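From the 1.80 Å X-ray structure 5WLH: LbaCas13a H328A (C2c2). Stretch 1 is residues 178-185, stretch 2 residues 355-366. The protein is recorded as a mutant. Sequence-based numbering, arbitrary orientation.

Stretch 1 178-185: IDRIIAKY
Stretch 2, residues 355-366: TDKDAERIRKNT

Two helices of one chain, distant in sequence, cross at 73° between their N-to-C directions, with axes 9.7 Å apart at closest approach and 448 Å² buried between the stretches. Residues 178-185 are helical throughout, in a helix that begins earlier in the chain; residues 357-366 form a helix that continues onward, preceded by Asp356 as N-cap (phi/psi -101/95). Register is set by two CA pairs: Arg180 CA lies 6.4 Å from Asp358 CA, and Ala183 CA lies 6.3 Å from Ile362 CA. Backbone angles stay near -65/-40, drifting to -92/-36 at Lys184 and -118/-9 at Tyr185.

Ile178 (m, t) is buried but out of reach of the second helix. Asp179 (chi1 m) points sideways and touches Ile362 mainly through its backbone: Asp179 O is 3.3 Å from Ile362 CD1, while the same oxygen accepts the helical bond from Ala183 N (3.2 Å).

Arg180 (m, t, t, chi4 -89°) also leaves its helix sideways, but its extended chain brings the guanidinium to two carboxylates. Arg180 NH2 donates to Asp356 OD2 at 2.7 Å, with the acceptor at the guanidinium edge; Arg180 NH1 makes a weak bond to Asp358 OD2, 3.2 Å with an N-H...acceptor angle of 128°. Both are salt bridges. The Asp356 side chain (chi1 t) thus serves two ends: OD2 takes the arginine, and OD1 caps the helix through weak bonds from Asp358 N (3.2 Å) and Ala359 N (3.4 Å).

Ile181 points away and Ile182 sideways; both are buried and make no contact here. Ala183 points toward the second helix, and its short side chain sits against Ile362 (m, chi2 -87°), with Ala183 CB 3.5 Å from Ile362 CD1. Ala183 CB also lies 4.2 Å from Asn365 ND2, and Ala183 O is 3.5 Å from Arg361 NE, at the edge of that guanidinium.

Lys184 (t, t, m, t) starts sideways, but its end comes nearer, kinked at chi3, and reaches Asp358: Lys184 NZ donates to Asp358 OD2 at 2.9 Å and, weakly, to Asp358 OD1 at 3.0 Å. Asp358 (m, chi2 2°), pointing toward the first helix, is the hub, since its carboxylate also pairs within its own helix, Arg361 NH2 to Asp358 OD1 being 3.1 Å. Lys184 NZ and Arg361 NH2 (Arg361 t, t, p, chi4 -105°), like charges 4.1 Å apart, both pair with the Asp358 carboxylate, which lowers the cost of their proximity. Tyr185 (m, chi2 -65°) is buried and out of reach of the second helix.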

# COMPACT_ATOMS: atom_id res chain seq x y z
N ILE A 178 -0.51 -39.27 19.00
CA ILE A 178 0.79 -39.03 18.37
C ILE A 178 0.61 -38.24 17.08
O ILE A 178 1.31 -37.26 16.82
CB ILE A 178 1.52 -40.36 18.14
CG1 ILE A 178 2.02 -40.92 19.48
CG2 ILE A 178 2.67 -40.17 17.15
CD1 ILE A 178 2.42 -42.38 19.44
N ASP A 179 -0.36 -38.65 16.25
CA ASP A 179 -0.61 -37.94 15.00
C ASP A 179 -1.01 -36.50 15.26
O ASP A 179 -0.57 -35.59 14.54
CB ASP A 179 -1.70 -38.66 14.20
CG ASP A 179 -1.17 -39.86 13.46
OD1 ASP A 179 0.05 -40.09 13.51
OD2 ASP A 179 -1.98 -40.56 12.81
N ARG A 180 -1.83 -36.26 16.29
CA ARG A 180 -2.25 -34.89 16.59
C ARG A 180 -1.09 -34.05 17.10
O ARG A 180 -0.95 -32.88 16.72
CB ARG A 180 -3.39 -34.92 17.60
CG ARG A 180 -4.75 -35.12 16.96
CD ARG A 180 -5.78 -35.68 17.94
NE ARG A 180 -6.96 -36.13 17.21
CZ ARG A 180 -7.99 -35.36 16.91
NH1 ARG A 180 -8.00 -34.09 17.30
NH2 ARG A 180 -9.02 -35.85 16.22
N ILE A 181 -0.25 -34.63 17.96
CA ILE A 181 0.87 -33.90 18.55
C ILE A 181 1.88 -33.51 17.48
O ILE A 181 2.44 -32.41 17.51
CB ILE A 181 1.52 -34.75 19.65
CG1 ILE A 181 0.67 -34.73 20.91
CG2 ILE A 181 2.92 -34.26 19.94
CD1 ILE A 181 1.33 -35.40 22.08
N ILE A 182 2.14 -34.42 16.54
CA ILE A 182 3.12 -34.14 15.49
C ILE A 182 2.63 -32.99 14.61
O ILE A 182 3.36 -32.03 14.36
CB ILE A 182 3.38 -35.41 14.66
CG1 ILE A 182 4.20 -36.40 15.49
CG2 ILE A 182 4.08 -35.06 13.37
CD1 ILE A 182 4.44 -37.73 14.79
N ALA A 183 1.38 -33.07 14.15
CA ALA A 183 0.88 -32.05 13.24
C ALA A 183 0.73 -30.71 13.93
O ALA A 183 0.88 -29.66 13.28
CB ALA A 183 -0.46 -32.50 12.65
N LYS A 184 0.44 -30.70 15.24
CA LYS A 184 0.17 -29.46 15.94
C LYS A 184 1.41 -28.83 16.56
O LYS A 184 1.53 -27.60 16.58
CB LYS A 184 -0.89 -29.69 17.03
CG LYS A 184 -1.34 -28.41 17.71
CD LYS A 184 -2.42 -28.68 18.74
CE LYS A 184 -3.55 -29.51 18.16
NZ LYS A 184 -4.86 -29.22 18.81
N TYR A 185 2.34 -29.64 17.07
CA TYR A 185 3.44 -29.12 17.87
C TYR A 185 4.83 -29.35 17.29
O TYR A 185 5.79 -28.78 17.82
CB TYR A 185 3.39 -29.72 19.28
CG TYR A 185 2.13 -29.38 20.03
CD1 TYR A 185 1.85 -28.07 20.38
CD2 TYR A 185 1.22 -30.36 20.39
CE1 TYR A 185 0.69 -27.74 21.07
CE2 TYR A 185 0.06 -30.05 21.08
CZ TYR A 185 -0.20 -28.74 21.42
OH TYR A 185 -1.35 -28.42 22.10
N THR A 355 -16.18 -28.55 12.84
CA THR A 355 -15.38 -29.66 12.33
C THR A 355 -14.19 -29.94 13.24
O THR A 355 -14.03 -29.32 14.29
CB THR A 355 -14.86 -29.39 10.90
OG1 THR A 355 -14.20 -28.12 10.86
CG2 THR A 355 -16.01 -29.40 9.90
N ASP A 356 -13.35 -30.89 12.82
CA ASP A 356 -12.15 -31.28 13.56
C ASP A 356 -10.96 -30.60 12.89
O ASP A 356 -10.40 -31.11 11.92
CB ASP A 356 -12.01 -32.80 13.60
CG ASP A 356 -10.88 -33.27 14.49
OD1 ASP A 356 -10.18 -32.42 15.08
OD2 ASP A 356 -10.70 -34.50 14.62
N LYS A 357 -10.57 -29.44 13.43
CA LYS A 357 -9.46 -28.69 12.85
C LYS A 357 -8.16 -29.47 12.89
O LYS A 357 -7.30 -29.30 12.02
CB LYS A 357 -9.30 -27.35 13.59
CG LYS A 357 -10.43 -26.37 13.35
CD LYS A 357 -9.90 -24.98 13.00
CE LYS A 357 -10.96 -23.90 13.18
NZ LYS A 357 -10.41 -22.54 12.94
N ASP A 358 -7.99 -30.34 13.90
CA ASP A 358 -6.80 -31.19 13.95
C ASP A 358 -6.79 -32.20 12.81
O ASP A 358 -5.75 -32.45 12.20
CB ASP A 358 -6.72 -31.90 15.30
CG ASP A 358 -6.24 -31.00 16.41
OD1 ASP A 358 -6.01 -29.80 16.14
OD2 ASP A 358 -6.08 -31.49 17.55
N ALA A 359 -7.95 -32.79 12.51
CA ALA A 359 -8.01 -33.79 11.45
C ALA A 359 -7.87 -33.16 10.07
O ALA A 359 -7.34 -33.79 9.16
CB ALA A 359 -9.32 -34.58 11.55
N GLU A 360 -8.37 -31.93 9.90
CA GLU A 360 -8.21 -31.27 8.61
C GLU A 360 -6.77 -30.84 8.38
O GLU A 360 -6.31 -30.83 7.23
CB GLU A 360 -9.15 -30.06 8.51
CG GLU A 360 -9.29 -29.48 7.10
CD GLU A 360 -9.50 -30.54 6.03
OE1 GLU A 360 -8.67 -30.63 5.10
OE2 GLU A 360 -10.50 -31.29 6.11
N ARG A 361 -6.05 -30.48 9.44
CA ARG A 361 -4.63 -30.15 9.30
C ARG A 361 -3.81 -31.37 8.93
O ARG A 361 -2.86 -31.28 8.15
CB ARG A 361 -4.11 -29.52 10.60
CG ARG A 361 -2.62 -29.24 10.61
CD ARG A 361 -2.28 -28.08 11.53
NE ARG A 361 -2.43 -28.44 12.94
CZ ARG A 361 -3.43 -28.04 13.72
NH1 ARG A 361 -4.39 -27.25 13.24
NH2 ARG A 361 -3.48 -28.43 14.98
N ILE A 362 -4.16 -32.53 9.50
CA ILE A 362 -3.52 -33.78 9.10
C ILE A 362 -3.76 -34.04 7.61
O ILE A 362 -2.83 -34.31 6.85
CB ILE A 362 -4.05 -34.95 9.95
CG1 ILE A 362 -3.67 -34.74 11.41
CG2 ILE A 362 -3.51 -36.28 9.43
CD1 ILE A 362 -2.32 -35.29 11.75
N ARG A 363 -5.02 -33.94 7.19
CA ARG A 363 -5.36 -34.20 5.80
C ARG A 363 -4.68 -33.20 4.87
O ARG A 363 -4.25 -33.56 3.77
CB ARG A 363 -6.88 -34.15 5.63
CG ARG A 363 -7.36 -34.34 4.22
CD ARG A 363 -8.86 -34.56 4.20
NE ARG A 363 -9.37 -34.69 2.84
CZ ARG A 363 -9.83 -33.68 2.11
NH1 ARG A 363 -9.85 -32.45 2.62
NH2 ARG A 363 -10.28 -33.90 0.89
N LYS A 364 -4.59 -31.94 5.29
CA LYS A 364 -3.91 -30.96 4.45
C LYS A 364 -2.43 -31.30 4.30
O LYS A 364 -1.86 -31.17 3.21
CB LYS A 364 -4.07 -29.56 5.02
CG LYS A 364 -3.32 -28.50 4.22
CD LYS A 364 -3.13 -27.21 5.02
CE LYS A 364 -4.40 -26.39 5.01
NZ LYS A 364 -4.15 -24.98 5.42
N ASN A 365 -1.80 -31.76 5.39
CA ASN A 365 -0.40 -32.16 5.31
C ASN A 365 -0.23 -33.36 4.39
O ASN A 365 0.74 -33.44 3.63
CB ASN A 365 0.16 -32.47 6.70
CG ASN A 365 0.40 -31.22 7.51
OD1 ASN A 365 0.36 -30.11 6.98
ND2 ASN A 365 0.69 -31.40 8.81
N THR A 366 -1.17 -34.30 4.46
CA THR A 366 -1.14 -35.43 3.54
C THR A 366 -1.30 -34.95 2.10
O THR A 366 -0.62 -35.46 1.20
CB THR A 366 -2.25 -36.42 3.89
OG1 THR A 366 -1.97 -36.98 5.18
CG2 THR A 366 -2.35 -37.53 2.84